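Local coordinates for protein transglutaminase elicitor (Phytophthora sojae, PDB 3TW5) that is a transglutaminase that probably cross-links protein glutamine and lysine side chains, and is an elicitor regarded as a pathogen-associated molecular pattern in innate immunity, at residues L26-H32 with A210-K215; L200-H206 with I316-W321; G301-Y305 with D327-D331. The protein carries 1 engineered substitution. One frame throughout, in Å; residues are numbered along the deposited sequence.

Contact 1 (L26-H32 with A210-K215)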
loop_
_atom_site.group_PDB
_atom_site.type_symbol
_atom_site.label_atom_id
_atom_site.label_comp_id
_atom_site.label_asym_id
_atom_site.label_seq_id
_atom_site.Cartn_x
_atom_site.Cartn_y
_atom_site.Cartn_z
ATOM N N LEU A 26 0.106 12.894 22.353
ATOM C CA LEU A 26 0.457 12.172 21.131
ATOM C C LEU A 26 1.817 12.609 20.606
ATOM O O LEU A 26 2.189 13.773 20.750
ATOM C CB LEU A 26 -0.603 12.381 20.045
ATOM C CG LEU A 26 -1.948 11.663 20.183
ATOM C CD1 LEU A 26 -2.901 12.189 19.136
ATOM C CD2 LEU A 26 -1.806 10.152 20.061
ATOM N N PRO A 27 2.570 11.675 20.000
ATOM C CA PRO A 27 3.815 12.064 19.344
ATOM C C PRO A 27 3.540 12.889 18.088
ATOM O O PRO A 27 2.463 12.778 17.496
ATOM C CB PRO A 27 4.456 10.722 18.978
ATOM C CG PRO A 27 3.322 9.765 18.907
ATOM C CD PRO A 27 2.352 10.217 19.949
ATOM N N THR A 28 4.503 13.718 17.703
ATOM C CA THR A 28 4.363 14.574 16.528
ATOM C C THR A 28 5.192 14.033 15.368
ATOM O O THR A 28 5.216 14.611 14.281
ATOM C CB THR A 28 4.779 16.026 16.835
ATOM O OG1 THR A 28 6.157 16.057 17.223
ATOM C CG2 THR A 28 3.930 16.601 17.959
ATOM N N VAL A 29 5.875 12.920 15.621
ATOM C CA VAL A 29 6.685 12.240 14.613
ATOM C C VAL A 29 6.733 10.735 14.906
ATOM O O VAL A 29 6.888 10.313 16.059
ATOM C CB VAL A 29 8.119 12.850 14.506
ATOM C CG1 VAL A 29 8.876 12.751 15.841
ATOM C CG2 VAL A 29 8.914 12.209 13.370
ATOM N N GLY A 30 6.573 9.939 13.855
ATOM C CA GLY A 30 6.682 8.492 13.956
ATOM C C GLY A 30 7.203 7.934 12.652
ATOM O O GLY A 30 6.577 8.109 11.609
ATOM N N VAL A 31 8.362 7.284 12.710
ATOM C CA VAL A 31 8.960 6.647 11.537
ATOM C C VAL A 31 9.103 5.149 11.788
ATOM O O VAL A 31 9.595 4.728 12.841
ATOM C CB VAL A 31 10.333 7.270 11.170
ATOM C CG1 VAL A 31 11.025 6.470 10.069
ATOM C CG2 VAL A 31 10.165 8.722 10.737
ATOM N N HIS A 32 8.662 4.349 10.821
ATOM C CA HIS A 32 8.767 2.904 10.928
ATOM C C HIS A 32 10.088 2.397 10.364
ATOM O O HIS A 32 10.397 2.607 9.191
ATOM C CB HIS A 32 7.591 2.214 10.238
ATOM C CG HIS A 32 7.571 0.733 10.440
ATOM N ND1 HIS A 32 7.985 -0.155 9.472
ATOM C CD2 HIS A 32 7.221 -0.013 11.514
ATOM C CE1 HIS A 32 7.874 -1.388 9.935
ATOM N NE2 HIS A 32 7.413 -1.328 11.172
ATOM N N ALA A 210 -0.637 8.620 14.546
ATOM C CA ALA A 210 0.237 8.953 15.669
ATOM C C ALA A 210 0.515 7.748 16.571
ATOM O O ALA A 210 1.654 7.529 16.983
ATOM C CB ALA A 210 -0.345 10.110 16.476
ATOM N N ASN A 211 -0.528 6.978 16.872
ATOM C CA ASN A 211 -0.400 5.782 17.705
ATOM C C ASN A 211 0.397 4.657 17.037
ATOM O O ASN A 211 1.307 4.098 17.646
ATOM C CB ASN A 211 -1.780 5.272 18.137
ATOM C CG ASN A 211 -2.316 5.991 19.359
ATOM O OD1 ASN A 211 -2.050 5.590 20.494
ATOM N ND2 ASN A 211 -3.092 7.045 19.137
ATOM N N ILE A 212 0.064 4.343 15.787
ATOM C CA ILE A 212 0.682 3.216 15.082
ATOM C C ILE A 212 2.152 3.490 14.730
ATOM O O ILE A 212 3.033 2.708 15.102
ATOM C CB ILE A 212 -0.143 2.778 13.837
ATOM C CG1 ILE A 212 -1.547 2.327 14.261
ATOM C CG2 ILE A 212 0.561 1.655 13.088
ATOM C CD1 ILE A 212 -2.581 2.345 13.147
ATOM N N LEU A 213 2.410 4.597 14.034
ATOM C CA LEU A 213 3.777 4.980 13.665
ATOM C C LEU A 213 4.616 5.460 14.857
ATOM O O LEU A 213 5.820 5.203 14.913
ATOM C CB LEU A 213 3.776 6.064 12.576
ATOM C CG LEU A 213 3.614 5.766 11.077
ATOM C CD1 LEU A 213 4.573 4.684 10.581
ATOM C CD2 LEU A 213 2.188 5.426 10.718
ATOM N N GLY A 214 3.978 6.150 15.802
ATOM C CA GLY A 214 4.686 6.795 16.907
ATOM C C GLY A 214 4.831 5.980 18.180
ATOM O O GLY A 214 5.947 5.768 18.657
ATOM N N LYS A 215 3.708 5.528 18.732
ATOM C CA LYS A 215 3.702 4.818 20.015
ATOM C C LYS A 215 3.887 3.300 19.917
ATOM O O LYS A 215 4.407 2.679 20.843
ATOM C CB LYS A 215 2.416 5.119 20.793
ATOM C CG LYS A 215 2.344 6.519 21.388
ATOM C CD LYS A 215 0.969 6.787 21.986
ATOM C CE LYS A 215 0.850 6.266 23.416
ATOM N NZ LYS A 215 1.362 7.256 24.410
#
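The end of helix 202-215 packs across strand 29-31, which pairs antiparallel with strand 232-246 of the large sheet. The axes of strand 29-31 and helical turn 210-215 come within 6.1 Å at 69° in this alpha/beta packing. L213 and P27 give up most surface and sit at the two ends of the interface. From the helix, L213 reaches H32, with CD1 3.9 Å from H32 CB, while its carbonyl O lies 3.5 Å from G30 CA; its side chain also touches V235, F220 and T219. P27 lays its ring over the final turn: its CG is 3.4 Å from A210 O and 3.8 Å from G214 CA, and its CD is 4.0 Å from K215 CG. A210 extends this apolar patch, its CB meeting L26 CD2 at 3.9 Å. No hydrogen bond links the segments, so they fit by shape. Two glycines make the close approach possible, G30 CA lying 3.9 Å from G214 CA, where a CB on G30 would fall 2.6 Å from L213 C.

Contact 2 (L200-H206 with I316-W321)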
loop_
_atom_site.group_PDB
_atom_site.type_symbol
_atom_site.label_atom_id
_atom_site.label_comp_id
_atom_site.label_asym_id
_atom_site.label_seq_id
_atom_site.Cartn_x
_atom_site.Cartn_y
_atom_site.Cartn_z
ATOM N N LEU A 200 -13.012 9.466 5.413
ATOM C CA LEU A 200 -12.325 9.007 6.610
ATOM C C LEU A 200 -12.173 10.203 7.537
ATOM O O LEU A 200 -11.629 11.232 7.134
ATOM C CB LEU A 200 -10.946 8.465 6.222
ATOM C CG LEU A 200 -9.984 7.919 7.277
ATOM C CD1 LEU A 200 -10.249 6.452 7.535
ATOM C CD2 LEU A 200 -8.556 8.112 6.812
ATOM N N ASN A 201 -12.664 10.073 8.766
ATOM C CA ASN A 201 -12.595 11.158 9.745
ATOM C C ASN A 201 -11.145 11.547 10.045
ATOM O O ASN A 201 -10.318 10.680 10.331
ATOM C CB ASN A 201 -13.329 10.773 11.033
ATOM C CG ASN A 201 -13.724 11.979 11.867
ATOM O OD1 ASN A 201 -12.882 12.785 12.253
ATOM N ND2 ASN A 201 -15.012 12.102 12.156
ATOM N N PRO A 202 -10.826 12.855 9.960
ATOM C CA PRO A 202 -9.460 13.314 10.220
ATOM C C PRO A 202 -9.027 13.117 11.673
ATOM O O PRO A 202 -7.831 12.990 11.943
ATOM C CB PRO A 202 -9.509 14.801 9.857
ATOM C CG PRO A 202 -10.936 15.171 9.917
ATOM C CD PRO A 202 -11.701 13.957 9.525
ATOM N N ALA A 203 -9.990 13.087 12.593
ATOM C CA ALA A 203 -9.717 12.721 13.981
ATOM C C ALA A 203 -9.150 11.312 14.018
ATOM O O ALA A 203 -8.100 11.074 14.620
ATOM C CB ALA A 203 -10.970 12.808 14.827
ATOM N N TYR A 204 -9.838 10.385 13.353
ATOM C CA TYR A 204 -9.366 9.013 13.275
ATOM C C TYR A 204 -8.001 8.937 12.588
ATOM O O TYR A 204 -7.100 8.255 13.073
ATOM C CB TYR A 204 -10.384 8.079 12.601
ATOM C CG TYR A 204 -9.816 6.697 12.423
ATOM C CD1 TYR A 204 -9.593 5.874 13.525
ATOM C CD2 TYR A 204 -9.442 6.233 11.167
ATOM C CE1 TYR A 204 -9.036 4.619 13.379
ATOM C CE2 TYR A 204 -8.883 4.973 11.007
ATOM C CZ TYR A 204 -8.684 4.174 12.120
ATOM O OH TYR A 204 -8.128 2.928 11.974
ATOM N N PHE A 205 -7.851 9.649 11.474
ATOM C CA PHE A 205 -6.586 9.672 10.743
ATOM C C PHE A 205 -5.408 10.028 11.657
ATOM O O PHE A 205 -4.417 9.295 11.706
ATOM C CB PHE A 205 -6.660 10.630 9.545
ATOM C CG PHE A 205 -5.345 10.820 8.834
ATOM C CD1 PHE A 205 -4.828 9.820 8.015
ATOM C CD2 PHE A 205 -4.622 11.998 8.984
ATOM C CE1 PHE A 205 -3.610 9.994 7.360
ATOM C CE2 PHE A 205 -3.406 12.176 8.333
ATOM C CZ PHE A 205 -2.901 11.172 7.520
ATOM N N HIS A 206 -5.533 11.141 12.382
ATOM C CA HIS A 206 -4.479 11.608 13.285
ATOM C C HIS A 206 -4.214 10.607 14.406
ATOM O O HIS A 206 -3.070 10.214 14.621
ATOM C CB HIS A 206 -4.817 12.991 13.862
ATOM C CG HIS A 206 -3.667 13.661 14.554
ATOM N ND1 HIS A 206 -2.785 14.494 13.898
ATOM C CD2 HIS A 206 -3.257 13.624 15.844
ATOM C CE1 HIS A 206 -1.881 14.939 14.754
ATOM N NE2 HIS A 206 -2.145 14.426 15.942
ATOM N N ILE A 316 -9.234 14.397 21.781
ATOM C CA ILE A 316 -9.752 14.455 20.415
ATOM C C ILE A 316 -11.085 13.717 20.322
ATOM O O ILE A 316 -11.155 12.507 20.558
ATOM C CB ILE A 316 -8.760 13.861 19.390
ATOM C CG1 ILE A 316 -7.374 14.489 19.544
ATOM C CG2 ILE A 316 -9.282 14.063 17.973
ATOM C CD1 ILE A 316 -6.261 13.667 18.944
ATOM N N ILE A 317 -12.135 14.460 19.983
ATOM C CA ILE A 317 -13.491 13.912 19.892
ATOM C C ILE A 317 -14.063 13.991 18.474
ATOM O O ILE A 317 -15.153 13.480 18.205
ATOM C CB ILE A 317 -14.462 14.604 20.878
ATOM C CG1 ILE A 317 -14.519 16.113 20.620
ATOM C CG2 ILE A 317 -14.070 14.297 22.317
ATOM C CD1 ILE A 317 -15.789 16.771 21.114
ATOM N N GLY A 318 -13.320 14.633 17.576
ATOM C CA GLY A 318 -13.775 14.833 16.208
ATOM C C GLY A 318 -12.833 15.673 15.375
ATOM O O GLY A 318 -11.743 16.027 15.821
ATOM N N GLY A 319 -13.257 15.985 14.155
ATOM C CA GLY A 319 -12.427 16.730 13.220
ATOM C C GLY A 319 -13.145 17.108 11.941
ATOM O O GLY A 319 -14.261 16.647 11.685
ATOM N N GLU A 320 -12.496 17.958 11.146
ATOM C CA GLU A 320 -12.994 18.378 9.837
ATOM C C GLU A 320 -11.824 18.627 8.892
ATOM O O GLU A 320 -10.838 19.246 9.283
ATOM C CB GLU A 320 -13.829 19.659 9.955
ATOM C CG GLU A 320 -15.238 19.480 10.524
ATOM C CD GLU A 320 -16.189 18.749 9.583
ATOM O OE1 GLU A 320 -15.944 18.738 8.356
ATOM O OE2 GLU A 320 -17.193 18.193 10.075
ATOM N N TRP A 321 -11.933 18.145 7.655
ATOM C CA TRP A 321 -10.916 18.401 6.634
ATOM C C TRP A 321 -11.021 19.834 6.107
ATOM O O TRP A 321 -12.123 20.354 5.923
ATOM C CB TRP A 321 -11.058 17.425 5.465
ATOM C CG TRP A 321 -10.864 15.973 5.800
ATOM C CD1 TRP A 321 -11.833 15.019 5.885
ATOM C CD2 TRP A 321 -9.623 15.308 6.068
ATOM N NE1 TRP A 321 -11.278 13.803 6.194
ATOM C CE2 TRP A 321 -9.923 13.952 6.315
ATOM C CE3 TRP A 321 -8.288 15.727 6.130
ATOM C CZ2 TRP A 321 -8.937 13.009 6.619
ATOM C CZ3 TRP A 321 -7.306 14.787 6.434
ATOM C CH2 TRP A 321 -7.638 13.445 6.674
#
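A capped helix N-terminus, that of 202-215, meets a beta strand: the axes of 202-206 and 316-321 approach to 6.7 Å, with 112° between their N-to-C directions. Two hydrogen bonds fix the start of the helix. N201 is the N-cap, its OD1 accepting from A203 N at 2.9 Å, and in the residue before it L200 O accepts from W321 NE1 at 2.8 Å. Aromatic contacts centre on W321. P202 covers one face of its indole and H329 stacks on the opposite face; F205 approaches obliquely, with CD2 4.1 Å from W321 CH2. Apolar packing covers the other end of the strand, where A203 CB touches I316 CG2 at 3.8 Å; H206, whose ND1 is hydrogen-bonded to Y306, makes a looser van der Waals contact, CD2 to I316 CD1 4.3 Å. Between these ends P202 CG lies 3.6 Å from G319 C in the strand's backbone. In the CH-pi contact over the indole, P202 CB stands 3.6 Å from the centroid of the W321 six-membered ring, 9° off its normal.

Contact 3 (G301-Y305 with D327-D331)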
loop_
_atom_site.group_PDB
_atom_site.type_symbol
_atom_site.label_atom_id
_atom_site.label_comp_id
_atom_site.label_asym_id
_atom_site.label_seq_id
_atom_site.Cartn_x
_atom_site.Cartn_y
_atom_site.Cartn_z
ATOM N N GLY A 301 5.249 11.663 -0.365
ATOM C CA GLY A 301 4.292 12.039 0.665
ATOM C C GLY A 301 3.296 13.105 0.260
ATOM O O GLY A 301 3.288 13.568 -0.880
ATOM N N GLN A 302 2.451 13.488 1.210
ATOM C CA GLN A 302 1.432 14.504 0.988
ATOM C C GLN A 302 1.083 15.209 2.292
ATOM O O GLN A 302 1.047 14.585 3.356
ATOM C CB GLN A 302 0.176 13.876 0.383
ATOM C CG GLN A 302 -0.824 14.880 -0.152
ATOM C CD GLN A 302 -1.802 14.257 -1.124
ATOM O OE1 GLN A 302 -2.610 13.402 -0.754
ATOM N NE2 GLN A 302 -1.737 14.686 -2.380
ATOM N N TYR A 303 0.831 16.511 2.204
ATOM C CA TYR A 303 0.367 17.266 3.355
ATOM C C TYR A 303 -1.140 17.133 3.503
ATOM O O TYR A 303 -1.864 16.986 2.513
ATOM C CB TYR A 303 0.764 18.741 3.247
ATOM C CG TYR A 303 2.241 18.996 3.426
ATOM C CD1 TYR A 303 2.829 18.965 4.689
ATOM C CD2 TYR A 303 3.054 19.272 2.328
ATOM C CE1 TYR A 303 4.191 19.202 4.856
ATOM C CE2 TYR A 303 4.417 19.510 2.479
ATOM C CZ TYR A 303 4.979 19.475 3.743
ATOM O OH TYR A 303 6.329 19.711 3.889
ATOM N N TYR A 304 -1.596 17.166 4.749
ATOM C CA TYR A 304 -3.017 17.143 5.060
ATOM C C TYR A 304 -3.329 18.214 6.086
ATOM O O TYR A 304 -2.581 18.412 7.046
ATOM C CB TYR A 304 -3.447 15.762 5.565
ATOM C CG TYR A 304 -3.215 14.660 4.560
ATOM C CD1 TYR A 304 -4.010 14.553 3.418
ATOM C CD2 TYR A 304 -2.192 13.731 4.743
ATOM C CE1 TYR A 304 -3.795 13.546 2.485
ATOM C CE2 TYR A 304 -1.970 12.715 3.816
ATOM C CZ TYR A 304 -2.776 12.630 2.691
ATOM O OH TYR A 304 -2.564 11.632 1.770
ATOM N N TYR A 305 -4.439 18.905 5.865
ATOM C CA TYR A 305 -4.833 20.039 6.684
ATOM C C TYR A 305 -6.207 19.755 7.266
ATOM O O TYR A 305 -7.147 19.437 6.534
ATOM C CB TYR A 305 -4.852 21.323 5.845
ATOM C CG TYR A 305 -3.672 21.451 4.903
ATOM C CD1 TYR A 305 -2.495 22.084 5.307
ATOM C CD2 TYR A 305 -3.728 20.924 3.611
ATOM C CE1 TYR A 305 -1.407 22.194 4.446
ATOM C CE2 TYR A 305 -2.648 21.025 2.744
ATOM C CZ TYR A 305 -1.491 21.662 3.167
ATOM O OH TYR A 305 -0.421 21.762 2.303
ATOM N N ASP A 327 -11.233 16.799 -0.494
ATOM C CA ASP A 327 -11.354 15.795 -1.555
ATOM C C ASP A 327 -10.134 14.881 -1.599
ATOM O O ASP A 327 -10.226 13.732 -2.039
ATOM C CB ASP A 327 -11.534 16.466 -2.926
ATOM C CG ASP A 327 -12.833 17.256 -3.033
ATOM O OD1 ASP A 327 -13.801 16.940 -2.303
ATOM O OD2 ASP A 327 -12.888 18.196 -3.857
ATOM N N ASP A 328 -8.998 15.398 -1.138
ATOM C CA ASP A 328 -7.718 14.710 -1.264
ATOM C C ASP A 328 -7.196 14.183 0.076
ATOM O O ASP A 328 -6.274 14.750 0.672
ATOM C CB ASP A 328 -6.692 15.637 -1.927
ATOM C CG ASP A 328 -5.412 14.919 -2.314
ATOM O OD1 ASP A 328 -5.421 13.671 -2.435
ATOM O OD2 ASP A 328 -4.391 15.612 -2.503
ATOM N N HIS A 329 -7.798 13.089 0.535
ATOM C CA HIS A 329 -7.405 12.431 1.779
ATOM C C HIS A 329 -7.602 10.916 1.662
ATOM O O HIS A 329 -8.475 10.468 0.913
ATOM C CB HIS A 329 -8.190 13.004 2.968
ATOM C CG HIS A 329 -9.661 12.725 2.923
ATOM N ND1 HIS A 329 -10.226 11.619 3.521
ATOM C CD2 HIS A 329 -10.684 13.412 2.364
ATOM C CE1 HIS A 329 -11.533 11.635 3.327
ATOM N NE2 HIS A 329 -11.837 12.714 2.627
ATOM N N PRO A 330 -6.797 10.122 2.399
ATOM C CA PRO A 330 -6.865 8.660 2.313
ATOM C C PRO A 330 -8.263 8.094 2.555
ATOM O O PRO A 330 -8.953 8.521 3.483
ATOM C CB PRO A 330 -5.910 8.201 3.418
ATOM C CG PRO A 330 -4.950 9.310 3.560
ATOM C CD PRO A 330 -5.750 10.556 3.344
ATOM N N ASP A 331 -8.668 7.146 1.711
ATOM C CA ASP A 331 -9.985 6.519 1.815
ATOM C C ASP A 331 -10.061 5.522 2.969
ATOM O O ASP A 331 -11.072 5.461 3.674
ATOM C CB ASP A 331 -10.375 5.840 0.495
ATOM C CG ASP A 331 -11.005 6.805 -0.504
ATOM O OD1 ASP A 331 -11.757 7.714 -0.082
ATOM O OD2 ASP A 331 -10.757 6.649 -1.721
#
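Segment 301-305 is extended, part of the long strand 299-310, whereas 327-331 is irregular, in the loop between strands 316-321 and 333-336. The backbones stay apart, Y304 CA and H329 CA being the nearest CA pair at 7.2 Å; side chains from both segments, Q302 and Y304 from the strand and D328 from the loop, bridge the gap. It is plain packing of this loop over the large antiparallel sheet. Y304 sets the edge of its ring against D328 O, 3.3 Å from Y304 CE1; CE1 also packs on H329 CA at 3.8 Å and on the P330 ring, with CD at 3.7 Å. The same ring packs edge-to-face with F205, while H329 turns its imidazole away to stack on W321. Q302 NE2 comes within 2.8 Å of D328 OD2 at a poor angle, and Q302 OE1 is 3.3 Å from both D328 OD1 and OD2. The loop thus meets the strand chiefly by van der Waals packing on Y304, the Q302-D328 approach being close without forming a hydrogen bond as modelled.

How the contacts relate
The three contacts all reach the large antiparallel sheet. Contacts 1 and 2 use the two ends of helix 202-215, with centres 16 Å apart, and they touch where L26 CD1 lies 3.6 Å from H206 CD2 and 3.7 Å from I316 CD1. Contact 3 has its centre 12 Å from that of contact 2, on the neighbouring strand 299-310, and meets it through F205 CZ and Y304 CD2, 3.8 Å apart. Contacts 1 and 3 do not touch, their nearest atoms being about 11 Å apart. Along the chain, contact 2 crosses both others, whereas contact 1 closes before contact 3 opens. Contact 2 thus joins the three into continuous packing between helix, sheet and loop.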